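Local structure of uroporphyrinogen III synthase (Thermus thermophilus, 1WCW) at residues 42-46 with 47-51; 67-70 with 71-75; 207-210 with 211-215; 242-245 with 246-249; 250-253 with 254-258. The protein probably catalyses the cyclisation of hydroxymethylbilane, with inversion of ring D, to uroporphyrinogen III in tetrapyrrole biosynthesis. All coordinates share one frame; numbering follows the deposited sequence.

Contact 1: residues 42-46 with 47-51; sequences EKVPV and PEYRD
Pro45 and Val46 turn the chain into Glu48 and Tyr49 through two overlapping type I turns, Glu48 N donating to Pro45 O at 2.9 Å and Tyr49 N to Val46 O at 3.1 Å. Both donors stand well above the plane of the carbonyl they use, and the N-H...O angle of the first is a bent 142°. The turns bring the Tyr49 side chain back over the residues leaving the strand. With CG placed between the backbone N and the carbonyl carbon (chi1 62°), the ring swings back toward Val44 instead of following the chain forward. Val44 CG1 then rests against Tyr49 CD1 at 3.6 Å, while Val44 O lies in the ring plane beside the edge, 3.5 Å from Tyr49 CE1. A water completes the closure: it accepts from Tyr49 OH at 2.7 Å and donates to Val44 O at 2.7 Å, so the phenol is tied to the same carbonyl that its ring edge approaches. On the outer side the extended Glu48 side chain crosses the Pro45 ring at a slant, bringing Glu48 OE2 to 2.9 Å from Pro45 CD. Tyr49 holds the N-cap position, from which the chain enters helix 50-57. The whole bend is a surface strand-to-helix connection with one buried residue, Tyr49. Strand 155-167 adjoins it, Pro162 touching the Tyr49 side chain and sharing a backbone hydrogen bond with Val44, while Ala77 of helix 68-80 touches both Val46 and Tyr49.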
loop_
_atom_site.group_PDB
_atom_site.type_symbol
_atom_site.label_atom_id
_atom_site.label_comp_id
_atom_site.label_asym_id
_atom_site.label_seq_id
_atom_site.Cartn_x
_atom_site.Cartn_y
_atom_site.Cartn_z
ATOM N N GLU A 42 -9.680 -0.325 -8.633
ATOM C CA GLU A 42 -10.565 0.288 -9.607
ATOM C C GLU A 42 -10.535 1.775 -9.443
ATOM O O GLU A 42 -10.500 2.330 -8.317
ATOM C CB GLU A 42 -11.997 -0.200 -9.449
ATOM C CG GLU A 42 -12.599 0.087 -8.095
ATOM C CD GLU A 42 -14.068 -0.257 -7.977
ATOM O OE1 GLU A 42 -14.689 0.199 -6.990
ATOM O OE2 GLU A 42 -14.592 -0.979 -8.863
ATOM N N LYS A 43 -10.465 2.450 -10.578
ATOM C CA LYS A 43 -10.471 3.902 -10.538
ATOM C C LYS A 43 -11.874 4.341 -10.270
ATOM O O LYS A 43 -12.845 3.750 -10.731
ATOM C CB LYS A 43 -10.039 4.521 -11.875
ATOM C CG LYS A 43 -8.629 4.229 -12.313
ATOM C CD LYS A 43 -7.565 4.772 -11.342
ATOM C CE LYS A 43 -6.152 4.594 -11.910
ATOM N NZ LYS A 43 -5.143 4.999 -10.903
ATOM N N VAL A 44 -12.024 5.387 -9.486
ATOM C CA VAL A 44 -13.325 5.947 -9.205
ATOM C C VAL A 44 -13.623 7.006 -10.341
ATOM O O VAL A 44 -12.792 7.876 -10.615
ATOM C CB VAL A 44 -13.333 6.656 -7.838
ATOM C CG1 VAL A 44 -14.626 7.322 -7.644
ATOM C CG2 VAL A 44 -13.122 5.601 -6.653
ATOM N N PRO A 45 -14.785 6.925 -11.012
ATOM C CA PRO A 45 -15.095 7.891 -12.088
ATOM C C PRO A 45 -15.062 9.237 -11.497
ATOM O O PRO A 45 -15.622 9.514 -10.432
ATOM C CB PRO A 45 -16.500 7.488 -12.541
ATOM C CG PRO A 45 -16.544 6.009 -12.211
ATOM C CD PRO A 45 -15.837 5.920 -10.851
ATOM N N VAL A 46 -14.453 10.171 -12.241
ATOM C CA VAL A 46 -14.301 11.502 -11.760
ATOM C C VAL A 46 -15.631 12.157 -11.327
ATOM O O VAL A 46 -15.747 12.843 -10.293
ATOM C CB VAL A 46 -13.554 12.338 -12.831
ATOM C CG1 VAL A 46 -13.599 13.851 -12.470
ATOM C CG2 VAL A 46 -12.088 11.865 -12.916
ATOM N N PRO A 47 -16.701 11.932 -12.123
ATOM C CA PRO A 47 -17.959 12.555 -11.670
ATOM C C PRO A 47 -18.440 12.132 -10.272
ATOM O O PRO A 47 -19.158 12.872 -9.607
ATOM C CB PRO A 47 -18.956 12.136 -12.750
ATOM C CG PRO A 47 -18.112 11.971 -13.972
ATOM C CD PRO A 47 -16.806 11.363 -13.466
ATOM N N GLU A 48 -18.049 10.928 -9.827
ATOM C CA GLU A 48 -18.486 10.431 -8.521
ATOM C C GLU A 48 -17.889 11.130 -7.323
ATOM O O GLU A 48 -18.443 11.064 -6.203
ATOM C CB GLU A 48 -18.251 8.913 -8.409
ATOM C CG GLU A 48 -19.142 8.102 -9.340
ATOM C CD GLU A 48 -19.083 6.595 -9.048
ATOM O OE1 GLU A 48 -19.522 6.164 -7.962
ATOM O OE2 GLU A 48 -18.578 5.843 -9.904
ATOM N N TYR A 49 -16.757 11.827 -7.511
ATOM C CA TYR A 49 -16.215 12.573 -6.370
ATOM C C TYR A 49 -15.958 14.016 -6.738
ATOM O O TYR A 49 -15.185 14.715 -6.112
ATOM C CB TYR A 49 -14.961 11.893 -5.776
ATOM C CG TYR A 49 -13.776 11.757 -6.689
ATOM C CD1 TYR A 49 -13.700 10.815 -7.709
ATOM C CD2 TYR A 49 -12.666 12.587 -6.499
ATOM C CE1 TYR A 49 -12.613 10.694 -8.482
ATOM C CE2 TYR A 49 -11.541 12.457 -7.298
ATOM C CZ TYR A 49 -11.497 11.532 -8.277
ATOM O OH TYR A 49 -10.368 11.374 -9.014
ATOM N N ARG A 50 -16.628 14.479 -7.799
ATOM C CA ARG A 50 -16.488 15.877 -8.260
ATOM C C ARG A 50 -16.732 16.891 -7.145
ATOM O O ARG A 50 -16.132 17.976 -7.087
ATOM C CB ARG A 50 -17.401 16.119 -9.491
ATOM C CG ARG A 50 -18.804 16.263 -9.153
ATOM C CD ARG A 50 -19.611 16.337 -10.424
ATOM N NE ARG A 50 -19.481 17.587 -11.140
ATOM C CZ ARG A 50 -20.554 18.241 -11.564
ATOM N NH1 ARG A 50 -20.452 19.372 -12.245
ATOM N NH2 ARG A 50 -21.750 17.755 -11.239
ATOM N N ASP A 51 -17.663 16.564 -6.254
ATOM C CA ASP A 51 -18.053 17.420 -5.146
ATOM C C ASP A 51 -16.823 17.681 -4.203
ATOM O O ASP A 51 -16.582 18.813 -3.756
ATOM C CB ASP A 51 -19.164 16.620 -4.415
ATOM C CG ASP A 51 -19.133 15.087 -4.828
ATOM O OD1 ASP A 51 -19.463 14.723 -5.995
ATOM O OD2 ASP A 51 -18.737 14.229 -4.005
HETATM O O HOH W 1 -10.404 9.010 -10.316
#

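Contact 2: residues 67-70 with 71-75; sequences TGVG and VRDLL
Thr67 and Val71 bracket the first turn of helix 68-80, a threonine N-cap in the domain built round the mixed sheet. With chi1 at 66°, the threonine hydroxyl is swung toward the opening helix, where Thr67 OG1 accepts from Gly70 N at 3.0 Å. That oxygen also hydrogen-bonds to Tyr163 OH and Gln137 OE1, so the cap is itself held by strands of the sheet. The backbone carbonyl of Thr67 is covered too, because Val71 CG2, the branch beside the backbone N, sits 3.3 Å from Thr67 O. Val71 also packs on Ala104 and Leu105 of helix 99-107. Val69 and Asp73, one turn apart, lie side by side and point the same way. Asp73 CG, trans to its own carbonyl carbon (chi1 -72°), leans back over Val69 O at 3.3 Å, and Asp73 OD1 runs beside Val69 CG1 at 3.7 Å while forming a salt bridge with Lys43. Arg72 follows the side of Gly68, where no side chain intervenes, and its chain is extended from CG to NE. Its NH1 forms a salt bridge with Glu107, whereas NH2 stays near the glycine carbonyl at an angle too poor for a bond. Closer to the helix, Arg72 CG covers that carbonyl, 3.4 Å from Gly68 O.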
loop_
_atom_site.group_PDB
_atom_site.type_symbol
_atom_site.label_atom_id
_atom_site.label_comp_id
_atom_site.label_asym_id
_atom_site.label_seq_id
_atom_site.Cartn_x
_atom_site.Cartn_y
_atom_site.Cartn_z
ATOM N N THR A 67 -0.517 8.292 -1.409
ATOM C CA THR A 67 0.105 7.534 -2.464
ATOM C C THR A 67 0.449 8.396 -3.674
ATOM O O THR A 67 -0.177 9.470 -3.936
ATOM C CB THR A 67 -0.770 6.370 -2.933
ATOM O OG1 THR A 67 -1.974 6.873 -3.554
ATOM C CG2 THR A 67 -1.181 5.479 -1.766
ATOM N N GLY A 68 1.462 7.957 -4.442
ATOM C CA GLY A 68 1.853 8.691 -5.639
ATOM C C GLY A 68 0.765 8.605 -6.668
ATOM O O GLY A 68 0.465 9.618 -7.324
ATOM N N VAL A 69 0.210 7.412 -6.844
ATOM C CA VAL A 69 -0.892 7.193 -7.773
ATOM C C VAL A 69 -2.046 8.137 -7.432
ATOM O O VAL A 69 -2.658 8.742 -8.319
ATOM C CB VAL A 69 -1.404 5.726 -7.726
ATOM C CG1 VAL A 69 -2.655 5.562 -8.589
ATOM C CG2 VAL A 69 -0.297 4.823 -8.244
ATOM N N GLY A 70 -2.346 8.275 -6.155
ATOM C CA GLY A 70 -3.440 9.135 -5.748
ATOM C C GLY A 70 -3.214 10.599 -6.046
ATOM O O GLY A 70 -4.169 11.299 -6.463
ATOM N N VAL A 71 -2.014 11.080 -5.842
ATOM C CA VAL A 71 -1.691 12.457 -6.164
ATOM C C VAL A 71 -1.913 12.663 -7.681
ATOM O O VAL A 71 -2.575 13.635 -8.114
ATOM C CB VAL A 71 -0.241 12.747 -5.781
ATOM C CG1 VAL A 71 0.213 14.093 -6.415
ATOM C CG2 VAL A 71 -0.090 12.762 -4.253
ATOM N N ARG A 72 -1.380 11.773 -8.515
ATOM C CA ARG A 72 -1.502 11.937 -9.950
ATOM C C ARG A 72 -2.953 11.873 -10.373
ATOM O O ARG A 72 -3.411 12.732 -11.177
ATOM C CB ARG A 72 -0.685 10.884 -10.666
ATOM C CG ARG A 72 0.790 11.078 -10.409
ATOM C CD ARG A 72 1.722 10.139 -11.276
ATOM N NE ARG A 72 3.079 10.285 -10.757
ATOM C CZ ARG A 72 3.614 9.502 -9.818
ATOM N NH1 ARG A 72 4.861 9.737 -9.378
ATOM N NH2 ARG A 72 2.945 8.453 -9.393
ATOM N N ASP A 73 -3.705 10.903 -9.836
ATOM C CA ASP A 73 -5.110 10.795 -10.202
ATOM C C ASP A 73 -5.900 12.046 -9.804
ATOM O O ASP A 73 -6.805 12.483 -10.569
ATOM C CB ASP A 73 -5.787 9.573 -9.569
ATOM C CG ASP A 73 -5.372 8.266 -10.179
ATOM O OD1 ASP A 73 -5.805 7.265 -9.571
ATOM O OD2 ASP A 73 -4.662 8.222 -11.229
ATOM N N LEU A 74 -5.658 12.614 -8.626
ATOM C CA LEU A 74 -6.366 13.783 -8.236
ATOM C C LEU A 74 -6.068 14.972 -9.131
ATOM O O LEU A 74 -6.997 15.733 -9.466
ATOM C CB LEU A 74 -6.011 14.090 -6.757
ATOM C CG LEU A 74 -6.693 15.272 -6.137
ATOM C CD1 LEU A 74 -8.183 15.125 -6.146
ATOM C CD2 LEU A 74 -6.209 15.413 -4.657
ATOM N N LEU A 75 -4.816 15.174 -9.476
ATOM C CA LEU A 75 -4.458 16.270 -10.366
ATOM C C LEU A 75 -5.155 16.064 -11.748
ATOM O O LEU A 75 -5.688 17.055 -12.319
ATOM C CB LEU A 75 -2.925 16.347 -10.511
ATOM C CG LEU A 75 -2.264 16.848 -9.225
ATOM C CD1 LEU A 75 -0.785 16.672 -9.389
ATOM C CD2 LEU A 75 -2.588 18.274 -8.950
#

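Contact 3: residues 207-210 with 211-215; sequences ALRE and ALNTR
The guanidinium of Arg215 folds back along the helix toward Ala207, with Ala211 CA 3.3 Å above one face and set off toward the rim. At its edge, in plane, lies a water that donates to Ala207 O at 2.8 Å and accepts a weak bond from Arg215 NH2, so a water links the guanidinium to the carbonyl of Ala207, two turns back. The second pair of flat groups is Arg209 and Asn213. These side chains run alongside each other with guanidinium and amide planes 30° apart, and Arg209 CG meets Asn213 ND2 at 3.7 Å. Their polar ends are spent on the loop after helix 223-231: Arg209 NE bonds to Trp232 O, while Asn213 gives ND2 to Gly233 O and takes Lys235 N on OD1. On the buried side Leu208 and Leu212 also lie side by side, their CD1 atoms 3.8 Å apart, with Leu212 against Val234 and Leu208 against Leu198 and Phe199. Near the end of the helix, Glu210 O is gripped twice by Thr214. Thr214 N comes in at 2.9 Å, nearly along the C=O axis, and Thr214 OG1 donates at 2.8 Å from above the carbonyl plane, 44° out of it. The chi1 of 75° puts the hydroxyl there, turned back over the preceding turn. Asn213 N adds a weak third bond to the same oxygen. This is the C-terminal end of helix 205-214: a threonine hydroxyl doubles one of the closing helical bonds, Arg215 N to Ala211 O follows, and Arg215 leaves helical backbone angles just before strand 217-221.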
loop_
_atom_site.group_PDB
_atom_site.type_symbol
_atom_site.label_atom_id
_atom_site.label_comp_id
_atom_site.label_asym_id
_atom_site.label_seq_id
_atom_site.Cartn_x
_atom_site.Cartn_y
_atom_site.Cartn_z
ATOM N N ALA A 207 -4.992 -20.351 11.722
ATOM C CA ALA A 207 -4.290 -21.380 10.982
ATOM C C ALA A 207 -3.355 -20.747 9.958
ATOM O O ALA A 207 -2.300 -21.271 9.666
ATOM C CB ALA A 207 -5.272 -22.363 10.240
ATOM N N LEU A 208 -3.804 -19.609 9.407
ATOM C CA LEU A 208 -2.969 -18.907 8.412
ATOM C C LEU A 208 -1.670 -18.390 9.091
ATOM O O LEU A 208 -0.579 -18.533 8.533
ATOM C CB LEU A 208 -3.757 -17.737 7.861
ATOM C CG LEU A 208 -3.008 -16.747 7.011
ATOM C CD1 LEU A 208 -2.526 -17.447 5.743
ATOM C CD2 LEU A 208 -3.912 -15.567 6.642
ATOM N N ARG A 209 -1.790 -17.840 10.299
ATOM C CA ARG A 209 -0.604 -17.392 11.052
ATOM C C ARG A 209 0.312 -18.577 11.293
ATOM O O ARG A 209 1.524 -18.481 11.073
ATOM C CB ARG A 209 -1.035 -16.805 12.368
ATOM C CG ARG A 209 0.114 -16.406 13.211
ATOM C CD ARG A 209 -0.321 -15.866 14.561
ATOM N NE ARG A 209 -1.115 -14.697 14.474
ATOM C CZ ARG A 209 -2.355 -14.569 14.950
ATOM N NH1 ARG A 209 -2.958 -13.398 14.829
ATOM N NH2 ARG A 209 -3.019 -15.586 15.512
ATOM N N GLU A 210 -0.240 -19.717 11.752
ATOM C CA GLU A 210 0.583 -20.894 11.961
ATOM C C GLU A 210 1.286 -21.331 10.663
ATOM O O GLU A 210 2.485 -21.617 10.688
ATOM C CB GLU A 210 -0.257 -22.045 12.528
ATOM C CG GLU A 210 0.522 -23.346 12.660
ATOM C CD GLU A 210 -0.287 -24.397 13.427
ATOM O OE1 GLU A 210 0.193 -25.534 13.562
ATOM O OE2 GLU A 210 -1.387 -24.040 13.900
ATOM N N ALA A 211 0.545 -21.325 9.545
ATOM C CA ALA A 211 1.148 -21.722 8.291
ATOM C C ALA A 211 2.310 -20.782 7.873
ATOM O O ALA A 211 3.359 -21.273 7.485
ATOM C CB ALA A 211 0.075 -21.785 7.219
ATOM N N LEU A 212 2.107 -19.455 8.016
ATOM C CA LEU A 212 3.145 -18.466 7.592
ATOM C C LEU A 212 4.301 -18.363 8.570
ATOM O O LEU A 212 5.331 -17.822 8.236
ATOM C CB LEU A 212 2.546 -17.098 7.338
ATOM C CG LEU A 212 1.672 -17.100 6.067
ATOM C CD1 LEU A 212 0.884 -15.838 5.986
ATOM C CD2 LEU A 212 2.496 -17.313 4.856
ATOM N N ASN A 213 4.168 -18.898 9.783
ATOM C CA ASN A 213 5.279 -18.947 10.711
ATOM C C ASN A 213 6.019 -20.284 10.653
ATOM O O ASN A 213 7.217 -20.318 10.851
ATOM C CB ASN A 213 4.797 -18.755 12.137
ATOM C CG ASN A 213 4.619 -17.326 12.489
ATOM O OD1 ASN A 213 5.300 -16.448 11.921
ATOM N ND2 ASN A 213 3.718 -17.046 13.410
ATOM N N THR A 214 5.334 -21.379 10.371
ATOM C CA THR A 214 5.972 -22.677 10.485
ATOM C C THR A 214 6.048 -23.541 9.294
ATOM O O THR A 214 6.766 -24.512 9.323
ATOM C CB THR A 214 5.284 -23.459 11.603
ATOM O OG1 THR A 214 4.023 -23.922 11.186
ATOM C CG2 THR A 214 5.123 -22.612 12.874
ATOM N N ARG A 215 5.334 -23.221 8.236
ATOM C CA ARG A 215 5.329 -24.078 7.047
ATOM C C ARG A 215 5.606 -23.376 5.725
ATOM O O ARG A 215 6.144 -24.007 4.800
ATOM C CB ARG A 215 4.003 -24.833 6.878
ATOM C CG ARG A 215 3.612 -25.824 8.016
ATOM C CD ARG A 215 2.180 -26.351 7.803
ATOM N NE ARG A 215 1.474 -25.682 6.716
ATOM C CZ ARG A 215 0.372 -24.960 6.881
ATOM N NH1 ARG A 215 -0.197 -24.365 5.838
ATOM N NH2 ARG A 215 -0.167 -24.833 8.091
HETATM O O HOH W 2 -1.929 -24.083 9.857
#

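Contact 4: residues 242-245 with 246-249; sequences TERL and GSLL
Thr242 meets Ser247 where the chain turns into the C-terminal helix, and this is the tight part of the contact: Thr242 OG1 lies only 3.1 Å from Ser247 CB. The same oxygen accepts from Arg244 N at 2.9 Å, nearly straight at 162°, which makes an ST turn just ahead of the helix. Ser247 OG, opposite its backbone N (chi1 175°), lies 3.5 Å from Thr242 CG2 and bonds to Asp240. Arg244 occupies the N-cap, and it is its carbonyl that starts the helical bonding. Arg244 O takes Leu248 N in the carbonyl plane at 3.2 Å and Ser247 N more weakly. Close packing also marks the buried flank, where Leu249 CG covers Leu245 O at 3.3 Å and both leucines press on Phe22 of helix 19-28. Leu245 and Leu248 run alongside each other more loosely, with their CD2 atoms 4.0 Å apart. Looser still is the exposed side: the Arg244 chain bends at chi3 and lays one guanidinium face over Thr242 OG1, which stands 4.0 Å above its centre, while Arg244 CB touches Ser247 CB. The two hydroxyls share an outside partner, since Asp240 bonds to Thr242 through OD2 and to Ser247 through OD1. The chemistry suggests that Asp240, bonded to both hydroxyls, helps hold the turn against the first turn of the helix, with the Arg244 side chain contributing a looser cover.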
loop_
_atom_site.group_PDB
_atom_site.type_symbol
_atom_site.label_atom_id
_atom_site.label_comp_id
_atom_site.label_asym_id
_atom_site.label_seq_id
_atom_site.Cartn_x
_atom_site.Cartn_y
_atom_site.Cartn_z
ATOM N N THR A 242 14.665 -3.109 -1.577
ATOM C CA THR A 242 15.014 -2.500 -2.851
ATOM C C THR A 242 13.875 -2.304 -3.800
ATOM O O THR A 242 14.029 -1.611 -4.809
ATOM C CB THR A 242 16.017 -3.358 -3.670
ATOM O OG1 THR A 242 15.330 -4.476 -4.270
ATOM C CG2 THR A 242 17.179 -3.807 -2.834
ATOM N N GLU A 243 12.739 -2.936 -3.541
ATOM C CA GLU A 243 11.653 -2.791 -4.502
ATOM C C GLU A 243 11.954 -3.493 -5.873
ATOM O O GLU A 243 11.151 -3.360 -6.820
ATOM C CB GLU A 243 11.334 -1.297 -4.728
ATOM C CG GLU A 243 10.960 -0.520 -3.449
ATOM C CD GLU A 243 10.512 0.932 -3.728
ATOM O OE1 GLU A 243 11.311 1.718 -4.278
ATOM O OE2 GLU A 243 9.360 1.303 -3.388
ATOM N N ARG A 244 13.074 -4.230 -6.015
ATOM C CA ARG A 244 13.344 -4.948 -7.278
ATOM C C ARG A 244 12.948 -6.420 -7.053
ATOM O O ARG A 244 13.407 -6.998 -6.061
ATOM C CB ARG A 244 14.828 -4.879 -7.649
ATOM C CG ARG A 244 15.305 -3.434 -7.896
ATOM C CD ARG A 244 16.600 -3.441 -8.723
ATOM N NE ARG A 244 17.700 -4.027 -7.951
ATOM C CZ ARG A 244 18.250 -3.447 -6.892
ATOM N NH1 ARG A 244 19.216 -4.061 -6.249
ATOM N NH2 ARG A 244 17.840 -2.248 -6.507
ATOM N N LEU A 245 12.108 -7.002 -7.914
ATOM C CA LEU A 245 11.666 -8.393 -7.725
ATOM C C LEU A 245 12.835 -9.388 -7.882
ATOM O O LEU A 245 12.860 -10.487 -7.283
ATOM C CB LEU A 245 10.506 -8.738 -8.707
ATOM C CG LEU A 245 9.164 -8.100 -8.304
ATOM C CD1 LEU A 245 8.147 -8.413 -9.343
ATOM C CD2 LEU A 245 8.691 -8.600 -6.936
ATOM N N GLY A 246 13.857 -8.953 -8.583
ATOM C CA GLY A 246 15.020 -9.790 -8.772
ATOM C C GLY A 246 15.766 -9.833 -7.452
ATOM O O GLY A 246 16.332 -10.903 -7.132
ATOM N N SER A 247 15.776 -8.730 -6.707
ATOM C CA SER A 247 16.487 -8.690 -5.444
ATOM C C SER A 247 15.775 -9.565 -4.382
ATOM O O SER A 247 16.395 -10.284 -3.569
ATOM C CB SER A 247 16.617 -7.234 -4.950
ATOM O OG SER A 247 17.211 -7.157 -3.673
ATOM N N LEU A 248 14.454 -9.447 -4.370
ATOM C CA LEU A 248 13.646 -10.181 -3.434
ATOM C C LEU A 248 13.883 -11.670 -3.585
ATOM O O LEU A 248 14.197 -12.405 -2.616
ATOM C CB LEU A 248 12.213 -9.882 -3.778
ATOM C CG LEU A 248 11.207 -10.807 -3.106
ATOM C CD1 LEU A 248 11.318 -10.542 -1.624
ATOM C CD2 LEU A 248 9.796 -10.507 -3.637
ATOM N N LEU A 249 13.749 -12.096 -4.812
ATOM C CA LEU A 249 13.889 -13.495 -5.122
ATOM C C LEU A 249 15.264 -14.048 -4.951
ATOM O O LEU A 249 15.448 -15.137 -4.399
ATOM C CB LEU A 249 13.403 -13.817 -6.526
ATOM C CG LEU A 249 11.883 -13.617 -6.623
ATOM C CD1 LEU A 249 11.442 -13.610 -8.115
ATOM C CD2 LEU A 249 11.194 -14.757 -5.882
#

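Contact 5: residues 250-253 with 254-258; sequences QGFK and RALQK
Phe252 and Leu256 sit one turn apart on the inner face of helix 245-260, an amphipathic C-terminal helix of the flavodoxin-like domain with the five-stranded parallel sheet. Their side chains lie side by side and point the same way, Phe252 CZ touching Leu256 CD2 at 3.9 Å. Both first torsions (171° for Phe252, -174° for Leu256) set CG opposite the backbone N, which gives the two groups a common heading. Beneath them Leu256 CB shields Phe252 O at 3.3 Å, the carbonyl that accepts from Leu256 N. Ala255 CB stands over Gly251 O in the same manner, also at 3.3 Å. These positions are fixed by an unbroken run of helical bonds: Arg254 N to Gln250 O, Ala255 N to Gly251 O at 2.9 Å, Leu256 N to Phe252 O and Gln257 N to Lys253 O, all close to 160° at the hydrogen. Further out, Lys217 and Leu219 of strand 217-221 receive Phe252, and Val9 touches both members of the apolar pair, while Phe237 meets Ala255. Polar ends on one flank bond to nearby parts of the same chain. Lys253 sends NZ to Leu29 O and makes a cation-pi contact with Phe31, and Gln250 NE2 turns back to Gly246 O of its own helix. On the exposed flank Arg254 is extended from CG to NE and runs out toward the next turn, where Lys258 CE lies 3.6 Å above one face of its guanidinium, displaced toward the rim.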
loop_
_atom_site.group_PDB
_atom_site.type_symbol
_atom_site.label_atom_id
_atom_site.label_comp_id
_atom_site.label_asym_id
_atom_site.label_seq_id
_atom_site.Cartn_x
_atom_site.Cartn_y
_atom_site.Cartn_z
ATOM N N GLN A 250 16.279 -13.253 -5.355
ATOM C CA GLN A 250 17.627 -13.704 -5.215
ATOM C C GLN A 250 18.103 -13.669 -3.796
ATOM O O GLN A 250 18.828 -14.570 -3.337
ATOM C CB GLN A 250 18.562 -12.873 -6.089
ATOM C CG GLN A 250 18.118 -12.996 -7.499
ATOM C CD GLN A 250 19.075 -12.309 -8.383
ATOM O OE1 GLN A 250 20.171 -12.834 -8.617
ATOM N NE2 GLN A 250 18.704 -11.122 -8.870
ATOM N N GLY A 251 17.673 -12.646 -3.092
ATOM C CA GLY A 251 18.027 -12.551 -1.680
ATOM C C GLY A 251 17.403 -13.721 -0.902
ATOM O O GLY A 251 18.041 -14.358 -0.038
ATOM N N PHE A 252 16.125 -14.031 -1.227
ATOM C CA PHE A 252 15.512 -15.200 -0.630
ATOM C C PHE A 252 16.255 -16.503 -0.945
ATOM O O PHE A 252 16.489 -17.293 -0.077
ATOM C CB PHE A 252 14.054 -15.290 -1.099
ATOM C CG PHE A 252 13.372 -16.588 -0.714
ATOM C CD1 PHE A 252 13.283 -16.977 0.615
ATOM C CD2 PHE A 252 12.812 -17.390 -1.681
ATOM C CE1 PHE A 252 12.633 -18.138 0.951
ATOM C CE2 PHE A 252 12.135 -18.597 -1.331
ATOM C CZ PHE A 252 12.047 -18.951 -0.017
ATOM N N LYS A 253 16.605 -16.692 -2.194
ATOM C CA LYS A 253 17.334 -17.908 -2.603
ATOM C C LYS A 253 18.638 -18.073 -1.805
ATOM O O LYS A 253 18.904 -19.190 -1.278
ATOM C CB LYS A 253 17.615 -17.744 -4.089
ATOM C CG LYS A 253 18.199 -18.969 -4.749
ATOM C CD LYS A 253 18.236 -18.671 -6.278
ATOM C CE LYS A 253 18.897 -19.789 -7.011
ATOM N NZ LYS A 253 17.887 -20.816 -7.343
ATOM N N ARG A 254 19.380 -16.998 -1.649
ATOM C CA ARG A 254 20.615 -17.090 -0.894
ATOM C C ARG A 254 20.350 -17.365 0.587
ATOM O O ARG A 254 21.010 -18.178 1.213
ATOM C CB ARG A 254 21.395 -15.802 -1.108
ATOM C CG ARG A 254 22.726 -15.820 -0.371
ATOM C CD ARG A 254 23.465 -14.556 -0.744
ATOM N NE ARG A 254 24.781 -14.474 -0.098
ATOM C CZ ARG A 254 25.865 -15.093 -0.547
ATOM N NH1 ARG A 254 27.032 -14.936 0.133
ATOM N NH2 ARG A 254 25.813 -15.820 -1.644
ATOM N N ALA A 255 19.361 -16.681 1.172
ATOM C CA ALA A 255 19.014 -16.873 2.576
ATOM C C ALA A 255 18.585 -18.276 2.866
ATOM O O ALA A 255 19.014 -18.870 3.855
ATOM C CB ALA A 255 17.900 -15.871 2.937
ATOM N N LEU A 256 17.824 -18.827 1.965
ATOM C CA LEU A 256 17.342 -20.163 2.111
ATOM C C LEU A 256 18.557 -21.153 2.088
ATOM O O LEU A 256 18.762 -22.030 2.953
ATOM C CB LEU A 256 16.340 -20.428 0.991
ATOM C CG LEU A 256 15.596 -21.750 1.027
ATOM C CD1 LEU A 256 14.743 -21.808 2.307
ATOM C CD2 LEU A 256 14.721 -21.841 -0.188
ATOM N N GLN A 257 19.446 -20.953 1.107
ATOM C CA GLN A 257 20.566 -21.876 1.024
ATOM C C GLN A 257 21.551 -21.742 2.182
ATOM O O GLN A 257 22.139 -22.741 2.627
ATOM C CB GLN A 257 21.269 -21.699 -0.312
ATOM C CG GLN A 257 22.163 -22.923 -0.540
ATOM C CD GLN A 257 21.436 -24.091 -1.166
ATOM O OE1 GLN A 257 21.822 -24.573 -2.236
ATOM N NE2 GLN A 257 20.368 -24.558 -0.526
ATOM N N LYS A 258 21.759 -20.531 2.662
ATOM C CA LYS A 258 22.644 -20.290 3.787
ATOM C C LYS A 258 22.200 -21.088 4.965
ATOM O O LYS A 258 23.022 -21.537 5.761
ATOM C CB LYS A 258 22.611 -18.821 4.176
ATOM C CG LYS A 258 23.822 -18.069 3.828
ATOM C CD LYS A 258 24.262 -18.285 2.469
ATOM C CE LYS A 258 25.624 -17.611 2.246
ATOM N NZ LYS A 258 25.791 -16.282 2.942
#

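The five contacts follow one another along the chain and divide between two alpha/beta domains. Contacts 1 and 2 belong to the half with the mixed sheet; their centres are 13 Å apart, and they touch through the salt bridge between Lys43 NZ and Asp73 OD1, which joins the end of strand 39-43 to helix 68-80. Contacts 3, 4 and 5 belong to the half with the parallel sheet. Contact 4 runs from the preceding loop into helix 245-260 and contact 5 continues along it. The centres of contacts 4 and 5 are 12 Å apart. Contact 3 closes helix 205-214, its centre about 20 Å from that of contact 5. Contacts 1 and 5 lie about 44 Å apart by their centres, consistent with the two-domain architecture of this synthase family.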